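Local coordinates for putative transcriptional regulator TRANSCRIPTION REGULATOR protein (Rhizobium meliloti, PDB 5NLA) that binds c-di-GMP by a PilZ-like mechanism and, as an AraC-like transcriptional activator, regulates extracellular polysaccharide production, probably through sequence-specific DNA binding, at residues Arg61-His66 with Asp83-Glu88; Met173-Leu178 with Val251-His256; Arg111-Leu116 with Gln246-Val251; Gly266-Glu271 with Arg300-Gln305. All blocks are in the same frame, centred on the assembly; numbering follows the deposited sequence.

Contact 1: residues Arg61-His66 with Asp83-Glu88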
# COMPACT_ATOMS: atom_id res chain seq x y z
N ARG A 61 13.42 -14.41 -10.33
CA ARG A 61 12.17 -14.98 -10.84
C ARG A 61 11.18 -15.29 -9.69
O ARG A 61 10.01 -14.93 -9.79
CB ARG A 61 12.43 -16.20 -11.74
CG ARG A 61 13.12 -15.84 -13.06
CD ARG A 61 12.89 -16.88 -14.16
NE ARG A 61 13.41 -18.20 -13.80
CZ ARG A 61 14.63 -18.67 -14.06
NH1 ARG A 61 15.55 -17.95 -14.71
NH2 ARG A 61 14.95 -19.91 -13.67
N SER A 62 11.65 -15.89 -8.60
CA SER A 62 10.79 -16.12 -7.42
C SER A 62 10.32 -14.80 -6.82
O SER A 62 9.13 -14.58 -6.61
CB SER A 62 11.51 -16.93 -6.35
OG SER A 62 10.77 -16.92 -5.14
N TRP A 63 11.26 -13.92 -6.54
CA TRP A 63 10.93 -12.60 -6.03
C TRP A 63 9.86 -11.87 -6.86
O TRP A 63 8.95 -11.24 -6.30
CB TRP A 63 12.19 -11.74 -5.95
CG TRP A 63 11.93 -10.38 -5.48
CD1 TRP A 63 11.84 -9.26 -6.24
CD2 TRP A 63 11.69 -9.98 -4.15
NE1 TRP A 63 11.57 -8.18 -5.46
CE2 TRP A 63 11.47 -8.60 -4.16
CE3 TRP A 63 11.65 -10.66 -2.93
CZ2 TRP A 63 11.21 -7.87 -3.02
CZ3 TRP A 63 11.40 -9.93 -1.77
CH2 TRP A 63 11.18 -8.56 -1.82
N ARG A 64 9.97 -11.95 -8.17
CA ARG A 64 9.02 -11.29 -9.06
C ARG A 64 7.61 -11.89 -8.95
O ARG A 64 6.60 -11.16 -9.04
CB ARG A 64 9.50 -11.37 -10.50
CG ARG A 64 8.66 -10.53 -11.43
CD ARG A 64 9.38 -10.29 -12.73
NE ARG A 64 9.62 -11.54 -13.41
CZ ARG A 64 10.33 -11.65 -14.53
NH1 ARG A 64 10.86 -10.57 -15.10
NH2 ARG A 64 10.51 -12.86 -15.07
N ALA A 65 7.56 -13.20 -8.77
CA ALA A 65 6.31 -13.91 -8.57
C ALA A 65 5.63 -13.42 -7.31
O ALA A 65 4.45 -13.10 -7.34
CB ALA A 65 6.53 -15.41 -8.52
N HIS A 66 6.38 -13.35 -6.21
CA HIS A 66 5.83 -12.93 -4.91
C HIS A 66 5.32 -11.49 -4.92
O HIS A 66 4.38 -11.16 -4.21
CB HIS A 66 6.86 -13.10 -3.78
CG HIS A 66 7.24 -14.52 -3.50
ND1 HIS A 66 6.37 -15.58 -3.66
CD2 HIS A 66 8.40 -15.06 -3.05
CE1 HIS A 66 6.98 -16.71 -3.34
NE2 HIS A 66 8.21 -16.42 -2.96
N ASP A 83 23.73 -14.01 -11.41
CA ASP A 83 24.26 -13.34 -10.22
C ASP A 83 23.49 -13.68 -8.93
O ASP A 83 24.07 -13.69 -7.85
CB ASP A 83 24.28 -11.80 -10.41
CG ASP A 83 25.18 -11.34 -11.58
OD1 ASP A 83 26.19 -12.03 -11.89
OD2 ASP A 83 24.89 -10.28 -12.18
N GLY A 84 22.19 -13.93 -9.03
CA GLY A 84 21.35 -14.12 -7.86
C GLY A 84 20.64 -12.83 -7.51
O GLY A 84 20.87 -11.79 -8.13
N PHE A 85 19.76 -12.91 -6.52
CA PHE A 85 18.93 -11.79 -6.14
C PHE A 85 18.45 -11.97 -4.70
O PHE A 85 17.28 -12.30 -4.46
CB PHE A 85 17.76 -11.66 -7.12
CG PHE A 85 17.03 -10.36 -7.01
CD1 PHE A 85 17.45 -9.26 -7.74
CD2 PHE A 85 15.89 -10.24 -6.21
CE1 PHE A 85 16.78 -8.05 -7.66
CE2 PHE A 85 15.21 -9.03 -6.12
CZ PHE A 85 15.66 -7.93 -6.83
N PRO A 86 19.35 -11.75 -3.72
CA PRO A 86 19.04 -12.00 -2.31
C PRO A 86 18.06 -10.97 -1.74
O PRO A 86 18.41 -9.81 -1.58
CB PRO A 86 20.40 -11.87 -1.63
CG PRO A 86 21.15 -10.90 -2.47
CD PRO A 86 20.62 -11.02 -3.88
N ALA A 87 16.84 -11.42 -1.42
CA ALA A 87 15.77 -10.54 -0.98
C ALA A 87 14.95 -11.18 0.14
O ALA A 87 14.88 -12.40 0.26
CB ALA A 87 14.88 -10.14 -2.14
N GLU A 88 14.35 -10.32 0.96
CA GLU A 88 13.61 -10.72 2.14
C GLU A 88 12.42 -9.79 2.32
O GLU A 88 12.57 -8.57 2.24
CB GLU A 88 14.47 -10.62 3.39
CG GLU A 88 14.85 -11.95 4.02
CD GLU A 88 15.32 -11.78 5.45
OE1 GLU A 88 15.98 -10.75 5.76
OE2 GLU A 88 15.00 -12.66 6.28

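Contact 2: residues Met173-Leu178 with Val251-His256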
# COMPACT_ATOMS: atom_id res chain seq x y z
N MET A 173 -1.90 0.53 4.52
CA MET A 173 -3.08 0.89 5.31
C MET A 173 -4.31 0.76 4.39
O MET A 173 -4.32 1.33 3.29
CB MET A 173 -2.95 2.33 5.83
CG MET A 173 -1.94 2.50 6.98
SD MET A 173 -1.31 4.17 7.27
CE MET A 173 -0.47 4.37 5.71
N PRO A 174 -5.35 -0.01 4.81
CA PRO A 174 -6.52 -0.18 3.94
C PRO A 174 -7.26 1.13 3.71
O PRO A 174 -7.31 1.96 4.62
CB PRO A 174 -7.41 -1.15 4.72
CG PRO A 174 -6.57 -1.71 5.80
CD PRO A 174 -5.51 -0.72 6.09
N TYR A 175 -7.84 1.30 2.51
CA TYR A 175 -8.43 2.59 2.08
C TYR A 175 -9.13 3.35 3.20
O TYR A 175 -8.92 4.55 3.37
CB TYR A 175 -9.46 2.40 0.95
CG TYR A 175 -9.88 3.74 0.38
CD1 TYR A 175 -9.01 4.45 -0.44
CD2 TYR A 175 -11.10 4.32 0.69
CE1 TYR A 175 -9.34 5.68 -0.95
CE2 TYR A 175 -11.44 5.56 0.18
CZ TYR A 175 -10.55 6.24 -0.64
OH TYR A 175 -10.82 7.48 -1.18
N GLU A 176 -9.96 2.63 3.94
CA GLU A 176 -10.85 3.23 4.91
C GLU A 176 -10.14 3.85 6.11
O GLU A 176 -10.64 4.82 6.68
CB GLU A 176 -11.85 2.19 5.36
CG GLU A 176 -12.97 2.73 6.23
CD GLU A 176 -13.84 3.80 5.56
OE1 GLU A 176 -14.02 3.76 4.32
OE2 GLU A 176 -14.35 4.68 6.30
N LEU A 177 -8.99 3.31 6.48
CA LEU A 177 -8.19 3.85 7.59
C LEU A 177 -8.00 5.37 7.47
O LEU A 177 -8.14 6.10 8.45
CB LEU A 177 -6.82 3.16 7.67
CG LEU A 177 -6.36 2.72 9.06
CD1 LEU A 177 -6.28 3.91 10.02
CD2 LEU A 177 -7.27 1.64 9.63
N LEU A 178 -7.70 5.82 6.26
CA LEU A 178 -7.39 7.22 5.98
C LEU A 178 -8.40 7.91 5.05
O LEU A 178 -8.17 9.05 4.65
CB LEU A 178 -5.98 7.31 5.37
CG LEU A 178 -4.81 6.73 6.17
CD1 LEU A 178 -3.57 6.48 5.31
CD2 LEU A 178 -4.46 7.65 7.33
N VAL A 251 -9.81 1.21 -10.60
CA VAL A 251 -11.17 0.89 -10.22
C VAL A 251 -11.38 0.77 -8.72
O VAL A 251 -12.28 1.41 -8.19
CB VAL A 251 -11.78 -0.36 -10.94
CG1 VAL A 251 -12.18 -0.01 -12.36
CG2 VAL A 251 -10.90 -1.60 -10.89
N MET A 252 -10.57 -0.02 -8.03
CA MET A 252 -10.84 -0.34 -6.62
C MET A 252 -10.76 0.88 -5.72
O MET A 252 -11.56 1.02 -4.80
CB MET A 252 -9.91 -1.43 -6.07
CG MET A 252 -10.29 -1.97 -4.70
SD MET A 252 -11.99 -2.54 -4.48
CE MET A 252 -11.58 -4.18 -3.89
N GLU A 253 -9.80 1.75 -5.99
CA GLU A 253 -9.69 3.01 -5.25
C GLU A 253 -10.93 3.87 -5.52
O GLU A 253 -11.48 4.48 -4.60
CB GLU A 253 -8.37 3.73 -5.61
CG GLU A 253 -7.64 4.41 -4.45
CD GLU A 253 -7.75 5.91 -4.47
OE1 GLU A 253 -8.90 6.39 -4.59
OE2 GLU A 253 -6.71 6.60 -4.35
N ARG A 254 -11.38 3.90 -6.77
CA ARG A 254 -12.60 4.64 -7.13
C ARG A 254 -13.86 4.06 -6.49
O ARG A 254 -14.72 4.82 -6.07
CB ARG A 254 -12.75 4.78 -8.65
CG ARG A 254 -11.86 5.88 -9.21
CD ARG A 254 -12.05 6.11 -10.69
NE ARG A 254 -11.63 4.93 -11.44
CZ ARG A 254 -12.36 4.26 -12.35
NH1 ARG A 254 -13.59 4.66 -12.69
NH2 ARG A 254 -11.84 3.19 -12.93
N ALA A 255 -13.93 2.73 -6.41
CA ALA A 255 -15.04 2.03 -5.75
C ALA A 255 -15.05 2.25 -4.24
O ALA A 255 -16.10 2.58 -3.66
CB ALA A 255 -14.97 0.54 -6.05
N HIS A 256 -13.90 2.05 -3.59
CA HIS A 256 -13.80 2.28 -2.15
C HIS A 256 -14.12 3.73 -1.74
O HIS A 256 -14.70 3.95 -0.66
CB HIS A 256 -12.41 1.88 -1.61
CG HIS A 256 -12.26 0.41 -1.35
ND1 HIS A 256 -11.03 -0.19 -1.24
CD2 HIS A 256 -13.17 -0.57 -1.17
CE1 HIS A 256 -11.18 -1.48 -1.00
NE2 HIS A 256 -12.48 -1.74 -0.95

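Contact 3: residues Arg111-Leu116 with Gln246-Val251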
# COMPACT_ATOMS: atom_id res chain seq x y z
N ARG A 111 3.88 -0.31 -11.25
CA ARG A 111 2.47 -0.63 -11.03
C ARG A 111 1.73 0.15 -12.10
O ARG A 111 1.72 1.37 -12.08
CB ARG A 111 2.03 -0.20 -9.65
CG ARG A 111 0.61 -0.57 -9.30
CD ARG A 111 0.36 -0.46 -7.81
NE ARG A 111 -1.01 -0.80 -7.47
CZ ARG A 111 -1.51 -2.03 -7.41
NH1 ARG A 111 -0.78 -3.10 -7.69
NH2 ARG A 111 -2.78 -2.19 -7.07
N SER A 112 1.15 -0.57 -13.07
CA SER A 112 0.59 0.06 -14.28
C SER A 112 -0.95 0.18 -14.32
O SER A 112 -1.67 -0.42 -13.52
CB SER A 112 1.06 -0.73 -15.50
OG SER A 112 0.49 -2.01 -15.48
N GLN A 113 -1.43 0.94 -15.30
CA GLN A 113 -2.86 1.06 -15.58
C GLN A 113 -3.51 -0.32 -15.78
O GLN A 113 -4.52 -0.62 -15.15
CB GLN A 113 -3.12 1.94 -16.81
CG GLN A 113 -2.58 3.37 -16.72
CD GLN A 113 -3.55 4.38 -16.10
OE1 GLN A 113 -4.31 4.07 -15.16
NE2 GLN A 113 -3.51 5.61 -16.62
N THR A 114 -2.89 -1.15 -16.60
CA THR A 114 -3.38 -2.51 -16.89
C THR A 114 -3.55 -3.33 -15.62
O THR A 114 -4.55 -4.03 -15.45
CB THR A 114 -2.41 -3.27 -17.83
OG1 THR A 114 -2.12 -2.47 -18.98
CG2 THR A 114 -3.03 -4.60 -18.30
N MET A 115 -2.56 -3.26 -14.76
CA MET A 115 -2.61 -3.94 -13.49
C MET A 115 -3.76 -3.40 -12.65
O MET A 115 -4.49 -4.16 -12.04
CB MET A 115 -1.26 -3.81 -12.75
CG MET A 115 -0.08 -4.53 -13.44
SD MET A 115 1.52 -4.16 -12.71
CE MET A 115 1.19 -4.88 -11.12
N LEU A 116 -3.94 -2.08 -12.67
CA LEU A 116 -4.98 -1.38 -11.89
C LEU A 116 -6.46 -1.62 -12.28
O LEU A 116 -7.37 -1.44 -11.44
CB LEU A 116 -4.70 0.13 -11.89
CG LEU A 116 -3.56 0.52 -10.95
CD1 LEU A 116 -3.17 1.99 -11.17
CD2 LEU A 116 -3.92 0.25 -9.49
N GLN A 246 -3.24 14.93 -13.40
CA GLN A 246 -3.82 14.05 -14.44
C GLN A 246 -4.81 13.07 -13.82
O GLN A 246 -5.95 12.95 -14.28
CB GLN A 246 -2.72 13.27 -15.18
CG GLN A 246 -3.17 12.40 -16.35
CD GLN A 246 -2.25 11.21 -16.61
OE1 GLN A 246 -2.71 10.11 -16.92
NE2 GLN A 246 -0.94 11.43 -16.48
N ALA A 247 -4.34 12.37 -12.78
CA ALA A 247 -5.18 11.50 -11.95
C ALA A 247 -5.96 10.41 -12.71
O ALA A 247 -7.15 10.56 -12.98
CB ALA A 247 -6.12 12.34 -11.08
N LYS A 248 -5.26 9.31 -13.04
CA LYS A 248 -5.88 8.11 -13.61
C LYS A 248 -5.99 7.02 -12.54
O LYS A 248 -5.19 6.08 -12.48
CB LYS A 248 -5.09 7.62 -14.82
CG LYS A 248 -5.31 8.44 -16.09
CD LYS A 248 -6.69 8.21 -16.72
CE LYS A 248 -6.79 6.90 -17.50
NZ LYS A 248 -6.12 6.97 -18.83
N MET A 249 -7.01 7.16 -11.71
CA MET A 249 -7.25 6.29 -10.55
C MET A 249 -7.79 4.92 -10.98
O MET A 249 -8.64 4.81 -11.88
CB MET A 249 -8.22 7.00 -9.58
CG MET A 249 -8.33 6.39 -8.19
SD MET A 249 -9.46 7.23 -7.06
CE MET A 249 -8.62 8.80 -6.99
N GLY A 250 -7.29 3.87 -10.32
CA GLY A 250 -7.74 2.49 -10.57
C GLY A 250 -9.14 2.21 -10.03
O GLY A 250 -9.61 2.90 -9.12
N VAL A 251 -9.81 1.21 -10.60
CA VAL A 251 -11.17 0.89 -10.22
C VAL A 251 -11.38 0.77 -8.72
O VAL A 251 -12.28 1.41 -8.19
CB VAL A 251 -11.78 -0.36 -10.94
CG1 VAL A 251 -12.18 -0.01 -12.36
CG2 VAL A 251 -10.90 -1.60 -10.89

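Contact 4: residues Gly266-Glu271 with Arg300-Gln305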
# COMPACT_ATOMS: atom_id res chain seq x y z
N GLY A 266 -28.97 5.40 1.32
CA GLY A 266 -29.66 4.10 1.40
C GLY A 266 -29.97 3.42 0.07
O GLY A 266 -30.28 2.22 0.04
N ASP A 267 -29.91 4.18 -1.03
CA ASP A 267 -29.90 3.64 -2.40
C ASP A 267 -28.49 3.23 -2.91
O ASP A 267 -28.27 3.09 -4.12
CB ASP A 267 -30.56 4.64 -3.37
CG ASP A 267 -29.84 5.98 -3.44
OD1 ASP A 267 -28.61 6.01 -3.72
OD2 ASP A 267 -30.49 7.01 -3.19
N LEU A 268 -27.53 3.04 -2.01
CA LEU A 268 -26.24 2.50 -2.38
C LEU A 268 -26.40 1.00 -2.65
O LEU A 268 -26.24 0.17 -1.75
CB LEU A 268 -25.19 2.76 -1.29
CG LEU A 268 -23.76 2.33 -1.61
CD1 LEU A 268 -23.16 3.26 -2.65
CD2 LEU A 268 -22.93 2.31 -0.33
N THR A 269 -26.77 0.69 -3.88
CA THR A 269 -26.79 -0.68 -4.40
C THR A 269 -25.51 -0.99 -5.19
O THR A 269 -24.71 -0.09 -5.45
CB THR A 269 -28.01 -0.88 -5.32
OG1 THR A 269 -27.93 0.05 -6.41
CG2 THR A 269 -29.30 -0.65 -4.55
N PRO A 270 -25.30 -2.26 -5.57
CA PRO A 270 -24.21 -2.57 -6.50
C PRO A 270 -24.40 -1.96 -7.90
O PRO A 270 -23.40 -1.67 -8.56
CB PRO A 270 -24.24 -4.10 -6.58
CG PRO A 270 -24.90 -4.55 -5.33
CD PRO A 270 -25.90 -3.49 -5.01
N GLU A 271 -25.64 -1.78 -8.33
CA GLU A 271 -25.94 -1.26 -9.67
C GLU A 271 -25.48 0.19 -9.83
O GLU A 271 -24.88 0.55 -10.85
CB GLU A 271 -27.45 -1.34 -9.97
CG GLU A 271 -28.03 -2.75 -10.01
CD GLU A 271 -28.70 -3.18 -8.71
OE1 GLU A 271 -27.98 -3.61 -7.78
OE2 GLU A 271 -29.95 -3.10 -8.62
N ARG A 300 -20.61 -4.41 6.49
CA ARG A 300 -19.51 -4.26 7.45
C ARG A 300 -19.13 -2.79 7.66
O ARG A 300 -18.86 -2.38 8.79
CB ARG A 300 -18.26 -5.04 7.02
CG ARG A 300 -17.10 -4.94 8.01
CD ARG A 300 -16.23 -6.19 8.00
NE ARG A 300 -15.17 -6.13 9.02
CZ ARG A 300 -15.27 -6.52 10.30
NH1 ARG A 300 -16.40 -7.02 10.80
NH2 ARG A 300 -14.21 -6.40 11.09
N ARG A 301 -19.11 -2.02 6.58
CA ARG A 301 -18.83 -0.58 6.65
C ARG A 301 -19.90 0.16 7.44
O ARG A 301 -19.58 0.88 8.40
CB ARG A 301 -18.70 0.02 5.24
CG ARG A 301 -17.31 -0.10 4.62
CD ARG A 301 -16.33 0.91 5.21
NE ARG A 301 -15.56 0.36 6.33
CZ ARG A 301 -15.27 0.99 7.48
NH1 ARG A 301 -15.68 2.24 7.74
NH2 ARG A 301 -14.52 0.37 8.39
N ARG A 302 -21.15 -0.04 7.05
CA ARG A 302 -22.31 0.52 7.77
C ARG A 302 -22.35 0.08 9.24
O ARG A 302 -22.77 0.86 10.11
CB ARG A 302 -23.63 0.15 7.07
CG ARG A 302 -23.98 1.05 5.90
CD ARG A 302 -25.03 0.44 4.99
NE ARG A 302 -25.48 1.38 3.96
CZ ARG A 302 -26.27 1.07 2.93
NH1 ARG A 302 -26.71 -0.18 2.74
NH2 ARG A 302 -26.62 2.01 2.06
N LEU A 303 -21.91 -1.15 9.50
CA LEU A 303 -21.85 -1.66 10.87
C LEU A 303 -20.86 -0.84 11.68
O LEU A 303 -21.18 -0.42 12.79
CB LEU A 303 -21.48 -3.16 10.90
CG LEU A 303 -21.70 -3.90 12.23
CD1 LEU A 303 -22.23 -5.31 12.00
CD2 LEU A 303 -20.43 -3.93 13.09
N LEU A 304 -19.78 -0.44 11.03
CA LEU A 304 -18.80 0.37 11.69
C LEU A 304 -19.17 1.84 11.76
O LEU A 304 -18.74 2.53 12.66
CB LEU A 304 -17.44 0.17 11.06
CG LEU A 304 -16.95 -1.14 11.67
CD1 LEU A 304 -15.57 -1.55 11.20
CD2 LEU A 304 -16.99 -1.00 13.17
N GLN A 305 -19.96 2.34 10.83
CA GLN A 305 -20.31 3.74 10.94
C GLN A 305 -21.12 3.88 12.20
O GLN A 305 -20.95 4.81 12.97
CB GLN A 305 -21.13 4.22 9.75
CG GLN A 305 -21.15 5.73 9.62
CD GLN A 305 -22.00 6.23 8.47
OE1 GLN A 305 -23.03 5.64 8.15
NE2 GLN A 305 -21.58 7.32 7.85

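Contact 1: residues Arg61-His66 with Asp83-Glu88
W63 leaves helix 59-67 and lays its indole against F85 and A87, the two apolar residues that the loop before strand 88-94 turns toward the helix. CG anti to the backbone N (chi1 178°) sends the indole toward the loop. W63 CB comes first to F85, 4.0 Å from CD2 of that ring. One atom further on, W63 CG already meets F85 CE2, and the nearest approach to F85 is at W63 CD1, 3.4 Å from that same F85 CE2. W63 NE1 remains near it at 3.8 Å without gaining a polar partner from the loop. The planes of the pyrrole part and of F85 are inclined at 45°, an oblique meeting. The helix packs against strand 97-104 of the larger antiparallel sheet, where T104 touches both W63 and F85, in a β-rich domain consistent with the cupin-like regulatory domains of AraC relatives. Further out along the indole, the methyl of A87 takes over from F85 on the same face. A87 CB lies 3.6 Å from the centroid of the six-membered ring, 24° off its normal, a CH-pi contact that alanine suits because a single methyl can sit close over the ring face. W63 CZ3, at the end of the indole, comes within 4.0 Å of E88 N, while the E88 carboxylate makes a salt bridge with R52.

Contact 2: residues Met173-Leu178 with Val251-His256
Y175 and H256 bring the two backbones nearest, their CA atoms 6.8 Å apart, where the short, weakly bonded helix 175-178 meets the second turn of helix 251-261. The first follows strand 166-173 of the large antiparallel sheet; the second probably is the opening helix of the AraC-type DNA-binding domain, so this is probably a seam between the β-rich and the helical parts of the chain. Y175 bridges it. Its CG is anti to the backbone N (chi1 -171°), which carries the phenol across to helix 251-261. There Y175 CD2 rests on H256 CB at 3.6 Å, and Y175 CE2 lies 3.7 Å from H256 O. The two side chains run past each other in opposite directions: Y175 CB reaches back along H256 to within 3.7 Å of H256 ND1, a nitrogen whose hydrogen bond goes to D122. A tyrosine suits the place because its side chain is long enough, and flat enough, to lie between the two helices, and W124 meets its ring with planes at about 25°. E253, one helical turn before H256, crosses the phenol at about a right angle. Its chain bends at chi2, bringing the carboxylate beside the ring, while E253 OE2 is hydrogen-bonded to S154 OG. The other oxygen, E253 OE1, lies 3.7 Å from Y175 CE1.

Contact 3: residues Arg111-Leu116 with Gln246-Val251
Q113 and K248 meet at the more exposed side of this contact, while L116, one helical turn after Q113, settles against G250 on the buried side. Q113 starts with CG anti to its carbonyl carbon and bends at chi2 (-88°), which swings the amide out of helix 113-118 and across K248 at about a right angle. K248 is folded as well, bent at each torsion from chi2 to chi4, so that it curls round the amide: Q113 NE2 is near K248 CB and CG, and 3.7 Å from K248 NZ. Both are long, flexible chains whose aliphatic parts can pack where the contact is less buried. L116 does different work. Its CB lies 4.1 Å from G250 CA, and the CA atoms of the two residues are 4.9 Å apart. Glycine suits this spot because it has no side chain where CD2 of L116 lies close. G250 is also the N-cap residue of helix 251-261, bonded through its backbone to G156, and the first residue of that helix, V251, places CG2 3.6 Å from L116 O. The opposing helix has its own cap: S112 and M115 form a capping box with weak bonds, M115 N to S112 OG at 3.4 Å. The first turn of helix 113-118 therefore meets the start of helix 251-261, with P158 touching both Q113 and L116. No hydrogen bond crosses as modelled; Q113 OE1 and K248 O, both acceptors, are 3.5 Å apart, so the placing of the amide O and N is uncertain, and the contact seems to rest mainly on van der Waals packing.

Contact 4: residues Gly266-Glu271 with Arg300-Gln305
R302, whose NE donates to L263 O in the loop after helix 251-261, holds its guanidinium against G266 and L268 further along that loop. NH2 is hydrogen-bonded outside the two segments too, and these bonds help hold the guanidinium in place. The chain is extended from CG to NE (chi2 163°, chi3 173°), which lets it span the 10.4 Å between R302 CA and G266 CA; arginine suits the gap by its length. At the tip R302 NH2 lies 3.7 Å from G266 CA and equally 3.7 Å from L268 CB, with no hydrogen bond between the segments. These are van der Waals contacts on a nitrogen that is also hydrogen-bonded elsewhere. L268 is the centre of an inverse gamma turn, and the turn brings its CB toward R302 while the rest of the leucine packs on I298. Just after it T269 N-caps helix 270-275, its OG1 accepting weakly from T272 N. The loop thus leads from helix 251-261 into helix 270-275, probably the first helix of an AraC-type helix-turn-helix, and R302 ties it to helix 294-306, on which P270 also packs through V294 and L295.

In the fold
Contact 1 lies in the β-rich part of the chain, about 41 Å between centres from contact 4, on the opposite side of the chain's centre. Contacts 2 and 3 lie between, their centres about 13 Å apart; they share V251, touch through R254 NE and M249 O, and their segments alternate along the sequence. Together they join the start of helix 251-261 to the β-rich part. That helix leads on to helix 270-275 of contact 4, whose centre is about 14 Å from contact 2, and a salt bridge from E176 to R301 joins the two. The contacts thus form a run from the β-rich part to the probable DNA-binding helices.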